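Local atomic coordinates of amidase, hydantoinase/carbamoylase family (Burkholderia vietnamiensis, PDB entry 5I4M), a protein that probably hydrolyses the carbamoyl group from N-carbamoyl-L-amino acids, as a dizinc amidase of the peptidase M20 family. Residues R63-V67 with R190-A194; D80-F86 with V159-F164; I145-E149 with A377-A381. The contacts are given in a common frame with arbitrary orientation. Numbering follows the deposited sequence.

Interaction 1: R63-V67 with R190-A194; sequences RDLIV and RIGYA
Residues 63-67 form one turn of a longer helix, closed by Val67 N to Arg63 O at 2.9 Å. Residues 190-194 leave the end of a second helix through a Schellman motif: Gly192 takes phi/psi of 85/20, where a CB would jam against the preceding carbonyl, so glycine suits. Tyr193 faces the other helix, its CA 9.1 Å from that of Arg63, the nearest pair.

Tyr193 (chi1 m) donates from OH to Asp64 OD1 at 2.7 Å, and a water gives its protons to Asp64 OD1 (2.8 Å) and Ile191 O (3.3 Å). Asp64 OD2 turns to Lys60 in a salt bridge.

Over one face of the Tyr193 ring runs the extended Arg63 side chain (m, t, t), stem and charge both used: CD makes a CH-pi contact 4.0 Å from the centroid, and CZ, 4.9 Å from the same centroid, a cation-pi contact.

Looser van der Waals contacts join Arg63 CD to Ile191 CD1 at 4.2 Å and Val67 CG2 to Tyr193 OH at 4.1 Å.

Arg63 hydrogen-bonds on to Gly83 O through NH1 and to Thr147 OG1 through NH2, while Val67 and Tyr193 rest on Val85 of strand 85-89, joining helices 57-72 and 184-191 beside the sheet.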
loop_
_atom_site.group_PDB
_atom_site.type_symbol
_atom_site.label_atom_id
_atom_site.label_comp_id
_atom_site.label_asym_id
_atom_site.label_seq_id
_atom_site.Cartn_x
_atom_site.Cartn_y
_atom_site.Cartn_z
ATOM N N ARG A 63 -11.784 -26.150 -6.718
ATOM C CA ARG A 63 -13.088 -26.465 -7.297
ATOM C C ARG A 63 -13.032 -27.729 -8.144
ATOM O O ARG A 63 -13.851 -28.643 -7.973
ATOM C CB ARG A 63 -13.578 -25.291 -8.149
ATOM C CG ARG A 63 -13.914 -24.031 -7.372
ATOM C CD ARG A 63 -13.871 -22.806 -8.302
ATOM N NE ARG A 63 -14.509 -21.674 -7.644
ATOM C CZ ARG A 63 -15.765 -21.282 -7.844
ATOM N NH1 ARG A 63 -16.538 -21.903 -8.737
ATOM N NH2 ARG A 63 -16.242 -20.250 -7.156
ATOM N N ASP A 64 -12.090 -27.785 -9.097
ATOM C CA ASP A 64 -11.979 -28.959 -9.962
ATOM C C ASP A 64 -11.826 -30.236 -9.145
ATOM O O ASP A 64 -12.441 -31.268 -9.453
ATOM C CB ASP A 64 -10.780 -28.822 -10.904
ATOM C CG ASP A 64 -10.954 -27.749 -11.966
ATOM O OD1 ASP A 64 -12.063 -27.194 -12.133
ATOM O OD2 ASP A 64 -9.952 -27.480 -12.668
ATOM N N LEU A 65 -10.983 -30.191 -8.118
ATOM C CA LEU A 65 -10.680 -31.389 -7.346
ATOM C C LEU A 65 -11.918 -31.884 -6.618
ATOM O O LEU A 65 -12.256 -33.075 -6.669
ATOM C CB LEU A 65 -9.555 -31.092 -6.359
ATOM C CG LEU A 65 -9.143 -32.227 -5.412
ATOM C CD1 LEU A 65 -8.551 -33.408 -6.169
ATOM C CD2 LEU A 65 -8.148 -31.719 -4.379
ATOM N N ILE A 66 -12.629 -30.964 -5.971
ATOM C CA ILE A 66 -13.803 -31.326 -5.188
ATOM C C ILE A 66 -14.939 -31.780 -6.096
ATOM O O ILE A 66 -15.628 -32.762 -5.798
ATOM C CB ILE A 66 -14.194 -30.138 -4.292
ATOM C CG1 ILE A 66 -13.047 -29.859 -3.310
ATOM C CG2 ILE A 66 -15.502 -30.419 -3.553
ATOM C CD1 ILE A 66 -13.108 -28.503 -2.629
ATOM N N VAL A 67 -15.144 -31.091 -7.224
ATOM C CA VAL A 67 -16.132 -31.550 -8.204
ATOM C C VAL A 67 -15.842 -32.985 -8.631
ATOM O O VAL A 67 -16.756 -33.816 -8.730
ATOM C CB VAL A 67 -16.176 -30.592 -9.410
ATOM C CG1 VAL A 67 -16.860 -31.246 -10.601
ATOM C CG2 VAL A 67 -16.891 -29.299 -9.014
ATOM N N ARG A 190 -12.567 -17.028 -17.216
ATOM C CA ARG A 190 -11.172 -17.420 -17.372
ATOM C C ARG A 190 -10.908 -18.797 -16.780
ATOM O O ARG A 190 -10.205 -19.610 -17.391
ATOM C CB ARG A 190 -10.241 -16.389 -16.729
ATOM C CG ARG A 190 -8.772 -16.632 -17.071
ATOM C CD ARG A 190 -7.865 -15.643 -16.376
ATOM N NE ARG A 190 -7.954 -15.777 -14.929
ATOM C CZ ARG A 190 -7.331 -16.726 -14.237
ATOM N NH1 ARG A 190 -6.577 -17.616 -14.871
ATOM N NH2 ARG A 190 -7.466 -16.788 -12.917
ATOM N N ILE A 191 -11.453 -19.078 -15.591
ATOM C CA ILE A 191 -11.193 -20.355 -14.930
ATOM C C ILE A 191 -12.237 -21.406 -15.269
ATOM O O ILE A 191 -12.193 -22.512 -14.714
ATOM C CB ILE A 191 -11.101 -20.223 -13.392
ATOM C CG1 ILE A 191 -12.454 -19.844 -12.768
ATOM C CG2 ILE A 191 -10.004 -19.236 -13.001
ATOM C CD1 ILE A 191 -12.539 -20.221 -11.282
ATOM N N GLY A 192 -13.183 -21.097 -16.148
ATOM C CA GLY A 192 -14.104 -22.113 -16.607
ATOM C C GLY A 192 -15.298 -22.345 -15.719
ATOM O O GLY A 192 -15.926 -23.405 -15.816
ATOM N N TYR A 193 -15.643 -21.383 -14.857
ATOM C CA TYR A 193 -16.801 -21.505 -13.981
ATOM C C TYR A 193 -17.847 -20.426 -14.252
ATOM O O TYR A 193 -18.619 -20.072 -13.361
ATOM C CB TYR A 193 -16.370 -21.497 -12.512
ATOM C CG TYR A 193 -15.866 -22.865 -12.097
ATOM C CD1 TYR A 193 -16.732 -23.826 -11.582
ATOM C CD2 TYR A 193 -14.536 -23.215 -12.279
ATOM C CE1 TYR A 193 -16.269 -25.104 -11.228
ATOM C CE2 TYR A 193 -14.077 -24.480 -11.937
ATOM C CZ TYR A 193 -14.940 -25.413 -11.414
ATOM O OH TYR A 193 -14.449 -26.661 -11.084
ATOM N N ALA A 194 -17.896 -19.907 -15.479
ATOM C CA ALA A 194 -19.018 -19.062 -15.903
ATOM C C ALA A 194 -20.147 -19.997 -16.306
ATOM O O ALA A 194 -20.298 -20.360 -17.473
ATOM C CB ALA A 194 -18.616 -18.135 -17.045
HETATM O O HOH W 1 -12.137 -25.805 -14.600
#

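Interaction 2: D80-F86 with V159-F164; sequences DTMGNVF and VASGVF
A tight turn leading into a strand lies against one side of the short helix 159-164, closest where Met82 CA and Ala160 CA stand 5.8 Å apart. Asp80 to Gly83 is a type I beta turn with a G1 bulge: Gly83 N bonds to Asp80 O at 2.9 Å and Asp80 N to Asn84 O at 3.0 Å, and the bulge residue Gly83 has phi/psi of 80/5, which favours glycine. Asp80 (chi1 p) braces the bend from within: OD1 accepts from Met82 N at 2.9 Å, an Asx turn, and from Asn84 N at 3.0 Å, while OD2 takes Asn84 ND2 at 2.9 Å.

The main bump is Met82. Its side chain, m at all three chi angles, curls over the helix so that CE lies 3.9 Å from both CA and CB of Ala160 and 4.4 Å from Val159 CG1, while CG meets Val163 CG2 at 4.0 Å. The small Ala160 provides the low point between Val159 and Val163, and flexible methionine can follow that relief. The turn is the hairpin connection between antiparallel strands 76-79 and 85-89 at the edge of the sheet.

Asn84 (chi1 m) lies beside the same alanine, OD1 3.2 Å from Ala160 CB; its hydrogen-bond partner is instead Thr147 N. Farther along, Phe86 (chi1 m) reaches Phe164 (chi1 t), with CZ 3.7 Å from CE2, centroids 5.9 Å apart and planes at an oblique 32°. Asp80 OD2 approaches the edge of the Phe164 ring, 4.3 Å from CD2, and Trp146 meets Phe164 edge-to-face.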
loop_
_atom_site.group_PDB
_atom_site.type_symbol
_atom_site.label_atom_id
_atom_site.label_comp_id
_atom_site.label_asym_id
_atom_site.label_seq_id
_atom_site.Cartn_x
_atom_site.Cartn_y
_atom_site.Cartn_z
ATOM N N ASP A 80 -23.744 -22.275 -11.621
ATOM C CA ASP A 80 -24.631 -21.191 -12.019
ATOM C C ASP A 80 -23.824 -20.007 -12.567
ATOM O O ASP A 80 -22.599 -20.066 -12.716
ATOM C CB ASP A 80 -25.588 -20.811 -10.871
ATOM C CG ASP A 80 -24.927 -20.039 -9.716
ATOM O OD1 ASP A 80 -23.799 -19.521 -9.836
ATOM O OD2 ASP A 80 -25.578 -19.927 -8.650
ATOM N N THR A 81 -24.530 -18.925 -12.907
ATOM C CA THR A 81 -23.925 -17.761 -13.549
ATOM C C THR A 81 -22.980 -16.982 -12.640
ATOM O O THR A 81 -22.225 -16.142 -13.141
ATOM C CB THR A 81 -25.026 -16.833 -14.065
ATOM O OG1 THR A 81 -25.992 -16.628 -13.031
ATOM C CG2 THR A 81 -25.730 -17.459 -15.273
ATOM N N MET A 82 -23.016 -17.202 -11.331
ATOM C CA MET A 82 -22.027 -16.626 -10.427
ATOM C C MET A 82 -20.927 -17.616 -10.082
ATOM O O MET A 82 -20.126 -17.344 -9.186
ATOM C CB MET A 82 -22.687 -16.128 -9.140
ATOM C CG MET A 82 -23.418 -14.782 -9.300
ATOM S SD MET A 82 -22.307 -13.409 -9.713
ATOM C CE MET A 82 -21.264 -13.359 -8.262
ATOM N N GLY A 83 -20.881 -18.761 -10.756
ATOM C CA GLY A 83 -19.849 -19.740 -10.473
ATOM C C GLY A 83 -20.091 -20.604 -9.256
ATOM O O GLY A 83 -19.208 -21.393 -8.894
ATOM N N ASN A 84 -21.247 -20.482 -8.609
ATOM C CA ASN A 84 -21.572 -21.376 -7.509
ATOM C C ASN A 84 -21.711 -22.796 -8.045
ATOM O O ASN A 84 -22.277 -23.020 -9.120
ATOM C CB ASN A 84 -22.874 -20.958 -6.816
ATOM C CG ASN A 84 -22.854 -19.524 -6.317
ATOM O OD1 ASN A 84 -21.895 -19.083 -5.691
ATOM N ND2 ASN A 84 -23.946 -18.788 -6.572
ATOM N N VAL A 85 -21.187 -23.761 -7.291
ATOM C CA VAL A 85 -21.121 -25.157 -7.731
ATOM C C VAL A 85 -22.080 -25.970 -6.874
ATOM O O VAL A 85 -21.949 -25.991 -5.645
ATOM C CB VAL A 85 -19.698 -25.719 -7.615
ATOM C CG1 VAL A 85 -19.658 -27.157 -8.129
ATOM C CG2 VAL A 85 -18.698 -24.826 -8.333
ATOM N N PHE A 86 -23.011 -26.679 -7.521
ATOM C CA PHE A 86 -24.031 -27.462 -6.832
ATOM C C PHE A 86 -23.795 -28.941 -7.110
ATOM O O PHE A 86 -23.924 -29.396 -8.250
ATOM C CB PHE A 86 -25.424 -27.020 -7.269
ATOM C CG PHE A 86 -25.685 -25.562 -6.998
ATOM C CD1 PHE A 86 -25.313 -24.588 -7.917
ATOM C CD2 PHE A 86 -26.265 -25.166 -5.804
ATOM C CE1 PHE A 86 -25.540 -23.238 -7.653
ATOM C CE2 PHE A 86 -26.486 -23.821 -5.529
ATOM C CZ PHE A 86 -26.129 -22.860 -6.451
ATOM N N VAL A 159 -21.139 -12.176 -2.053
ATOM C CA VAL A 159 -21.959 -11.583 -3.106
ATOM C C VAL A 159 -22.660 -12.671 -3.912
ATOM O O VAL A 159 -23.795 -12.483 -4.362
ATOM C CB VAL A 159 -21.106 -10.654 -3.994
ATOM C CG1 VAL A 159 -21.861 -10.258 -5.250
ATOM C CG2 VAL A 159 -20.756 -9.399 -3.215
ATOM N N ALA A 160 -22.027 -13.831 -4.083
ATOM C CA ALA A 160 -22.626 -14.855 -4.935
ATOM C C ALA A 160 -23.829 -15.508 -4.265
ATOM O O ALA A 160 -24.830 -15.799 -4.936
ATOM C CB ALA A 160 -21.576 -15.900 -5.323
ATOM N N SER A 161 -23.762 -15.751 -2.945
ATOM C CA SER A 161 -24.965 -16.192 -2.252
ATOM C C SER A 161 -25.967 -15.052 -2.132
ATOM O O SER A 161 -27.176 -15.298 -2.099
ATOM C CB SER A 161 -24.630 -16.775 -0.878
ATOM O OG SER A 161 -23.834 -15.894 -0.103
ATOM N N GLY A 162 -25.489 -13.802 -2.087
ATOM C CA GLY A 162 -26.410 -12.671 -2.139
ATOM C C GLY A 162 -27.195 -12.613 -3.440
ATOM O O GLY A 162 -28.384 -12.298 -3.442
ATOM N N VAL A 163 -26.541 -12.894 -4.565
ATOM C CA VAL A 163 -27.272 -12.970 -5.829
ATOM C C VAL A 163 -28.283 -14.108 -5.775
ATOM O O VAL A 163 -29.451 -13.956 -6.161
ATOM C CB VAL A 163 -26.308 -13.157 -7.013
ATOM C CG1 VAL A 163 -27.120 -13.327 -8.290
ATOM C CG2 VAL A 163 -25.344 -11.986 -7.133
ATOM N N PHE A 164 -27.835 -15.273 -5.296
ATOM C CA PHE A 164 -28.711 -16.439 -5.190
ATOM C C PHE A 164 -29.961 -16.112 -4.390
ATOM O O PHE A 164 -31.084 -16.436 -4.807
ATOM C CB PHE A 164 -27.948 -17.604 -4.543
ATOM C CG PHE A 164 -28.724 -18.902 -4.531
ATOM C CD1 PHE A 164 -29.679 -19.149 -3.551
ATOM C CD2 PHE A 164 -28.501 -19.864 -5.502
ATOM C CE1 PHE A 164 -30.410 -20.335 -3.543
ATOM C CE2 PHE A 164 -29.226 -21.050 -5.506
ATOM C CZ PHE A 164 -30.182 -21.285 -4.518
#

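Interaction 3: I145-E149 with A377-A381; sequences IWTNE and AGHDA. With 3PG (3-phosphoglyceric acid), chain E.
This is an active-site contact between two loops deep inside the subunit: residues 145-149 run off the end of strand 141-145, and residues 377-381 follow strand 370-375 and enter helix 380-384. Their CA atoms come closest at Glu149 and Asp380, 7.0 Å apart. Asn148, with phi/psi of 50/47, turns the first loop so that Glu149 faces the second.

Asp380 (chi1 m) fits between Trp146 and Glu149. Its CB packs over the Trp146 five-membered ring, 3.7 Å from the centroid in a CH-pi contact, and OD2 lies 3.2 Å from Trp146 CB and 3.1 Å from Glu149 CG. A water donates to Asp380 OD1 (2.7 Å) and Thr147 O (3.0 Å); Ser161 OG also bonds OD1.

In this M20-family enzyme the loops help form the dizinc site and ligand pocket. Glu149 lines both: its side chain stands about 4 Å (nearest atoms) from a zinc ion and packs on the zinc ligand His104. Its carboxylate (chi1 t, chi2 m) has OE1 2.6 Å from O2P of the bound 3-phosphoglycerate. OE2 lies 3.1 Å from Gly378 O, both acceptors, and the ligand hydroxyl O3 is within weak bonding distance of each. Gly378 N donates to ligand O2 at 2.7 Å, and a CB on Gly378 would strike O3, so glycine fits here. A water 2.8 Å from His379 ND1 donates weakly to Glu149 OE2 at 2.9 Å. Gln214 and Arg309 of the same chain and His247 and Asn296 of the second subunit hydrogen-bond the ligand as well.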
loop_
_atom_site.group_PDB
_atom_site.type_symbol
_atom_site.label_atom_id
_atom_site.label_comp_id
_atom_site.label_asym_id
_atom_site.label_seq_id
_atom_site.Cartn_x
_atom_site.Cartn_y
_atom_site.Cartn_z
ATOM N N ILE A 145 -20.411 -25.033 -3.347
ATOM C CA ILE A 145 -19.316 -24.076 -3.223
ATOM C C ILE A 145 -19.842 -22.716 -3.663
ATOM O O ILE A 145 -20.240 -22.547 -4.823
ATOM C CB ILE A 145 -18.096 -24.474 -4.069
ATOM C CG1 ILE A 145 -17.544 -25.826 -3.616
ATOM C CG2 ILE A 145 -17.020 -23.379 -3.955
ATOM C CD1 ILE A 145 -16.589 -26.462 -4.596
ATOM N N TRP A 146 -19.824 -21.742 -2.757
ATOM C CA TRP A 146 -20.247 -20.386 -3.092
ATOM C C TRP A 146 -19.047 -19.546 -3.504
ATOM O O TRP A 146 -18.002 -19.581 -2.854
ATOM C CB TRP A 146 -20.956 -19.714 -1.914
ATOM C CG TRP A 146 -22.175 -20.451 -1.436
ATOM C CD1 TRP A 146 -22.270 -21.239 -0.322
ATOM C CD2 TRP A 146 -23.476 -20.458 -2.046
ATOM N NE1 TRP A 146 -23.549 -21.744 -0.205
ATOM C CE2 TRP A 146 -24.308 -21.277 -1.245
ATOM C CE3 TRP A 146 -24.019 -19.857 -3.189
ATOM C CZ2 TRP A 146 -25.649 -21.514 -1.557
ATOM C CZ3 TRP A 146 -25.359 -20.083 -3.490
ATOM C CH2 TRP A 146 -26.156 -20.909 -2.680
ATOM N N THR A 147 -19.226 -18.749 -4.557
ATOM C CA THR A 147 -18.132 -17.989 -5.155
ATOM C C THR A 147 -17.735 -16.767 -4.330
ATOM O O THR A 147 -18.591 -16.017 -3.851
ATOM C CB THR A 147 -18.541 -17.536 -6.555
ATOM O OG1 THR A 147 -18.689 -18.677 -7.407
ATOM C CG2 THR A 147 -17.517 -16.560 -7.154
ATOM N N ASN A 148 -16.418 -16.550 -4.206
ATOM C CA ASN A 148 -15.841 -15.308 -3.675
ATOM C C ASN A 148 -16.466 -14.904 -2.344
ATOM O O ASN A 148 -16.840 -13.745 -2.131
ATOM C CB ASN A 148 -15.969 -14.150 -4.674
ATOM C CG ASN A 148 -15.232 -12.901 -4.198
ATOM O OD1 ASN A 148 -14.088 -12.991 -3.761
ATOM N ND2 ASN A 148 -15.905 -11.752 -4.218
ATOM N N GLU A 149 -16.590 -15.865 -1.428
ATOM C CA GLU A 149 -17.285 -15.534 -0.191
ATOM C C GLU A 149 -16.505 -14.521 0.636
ATOM O O GLU A 149 -17.113 -13.720 1.345
ATOM C CB GLU A 149 -17.577 -16.802 0.620
ATOM C CG GLU A 149 -18.401 -16.588 1.899
ATOM C CD GLU A 149 -17.557 -16.150 3.088
ATOM O OE1 GLU A 149 -16.310 -16.199 2.993
ATOM O OE2 GLU A 149 -18.138 -15.743 4.110
ATOM N N ALA A 377 -18.640 -13.620 12.211
ATOM C CA ALA A 377 -18.347 -13.451 10.796
ATOM C C ALA A 377 -19.625 -13.580 9.977
ATOM O O ALA A 377 -20.662 -14.045 10.462
ATOM C CB ALA A 377 -17.326 -14.488 10.319
ATOM N N GLY A 378 -19.540 -13.142 8.729
ATOM C CA GLY A 378 -20.579 -13.419 7.763
ATOM C C GLY A 378 -20.322 -14.747 7.072
ATOM O O GLY A 378 -19.184 -15.195 6.943
ATOM N N HIS A 379 -21.409 -15.381 6.639
ATOM C CA HIS A 379 -21.339 -16.643 5.925
ATOM C C HIS A 379 -22.398 -16.641 4.842
ATOM O O HIS A 379 -23.385 -15.916 4.928
ATOM C CB HIS A 379 -21.556 -17.825 6.868
ATOM C CG HIS A 379 -20.682 -17.771 8.071
ATOM N ND1 HIS A 379 -19.357 -18.147 8.035
ATOM C CD2 HIS A 379 -20.923 -17.340 9.330
ATOM C CE1 HIS A 379 -18.825 -17.969 9.232
ATOM N NE2 HIS A 379 -19.755 -17.487 10.038
ATOM N N ASP A 380 -22.186 -17.469 3.821
ATOM C CA ASP A 380 -23.216 -17.618 2.805
ATOM C C ASP A 380 -24.554 -17.994 3.427
ATOM O O ASP A 380 -25.602 -17.553 2.948
ATOM C CB ASP A 380 -22.770 -18.643 1.768
ATOM C CG ASP A 380 -21.513 -18.201 1.040
ATOM O OD1 ASP A 380 -21.586 -17.185 0.324
ATOM O OD2 ASP A 380 -20.451 -18.859 1.179
ATOM N N ALA A 381 -24.532 -18.756 4.529
ATOM C CA ALA A 381 -25.764 -19.098 5.232
ATOM C C ALA A 381 -26.562 -17.862 5.656
ATOM O O ALA A 381 -27.792 -17.935 5.768
ATOM C CB ALA A 381 -25.444 -19.954 6.457
HETATM C C1 3PG E . -16.476 -11.773 6.963
HETATM O O1 3PG E . -15.445 -11.077 7.006
HETATM O O2 3PG E . -17.184 -11.994 7.970
HETATM C C2 3PG E . -16.870 -12.359 5.639
HETATM O O3 3PG E . -18.268 -12.699 5.642
HETATM C C3 3PG E . -16.053 -13.610 5.414
HETATM O O1P 3PG E . -16.399 -14.583 6.402
HETATM P P 3PG E . -15.411 -15.867 6.638
HETATM O O2P 3PG E . -15.047 -16.384 5.267
HETATM O O3P 3PG E . -14.218 -15.273 7.374
HETATM O O4P 3PG E . -16.279 -16.847 7.448
HETATM O O HOH W 2 -20.774 -15.778 -1.853
HETATM O O HOH W 3 -17.906 -18.259 5.623
#

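Overall arrangement
The three contacts form a continuous path from the outer part of the zinc-binding domain to its active site. Centres of interactions 1 and 2 are about 13 Å apart, those of 2 and 3 about 10 Å, and those of 1 and 3 about 17 Å. Along the chain, interaction 2 is nested inside the loop closed by interaction 1, whereas interaction 3 crosses both. Adjacent strands 85-89 and 141-145 of the mixed sheet connect them. Thr147 OG1 lies 2.9 Å from Arg63 NH2 and 2.6 Å from Met82 O, both probable hydrogen bonds, so the outer helix and hairpin are tied directly to the loop carrying Glu149 into the pocket.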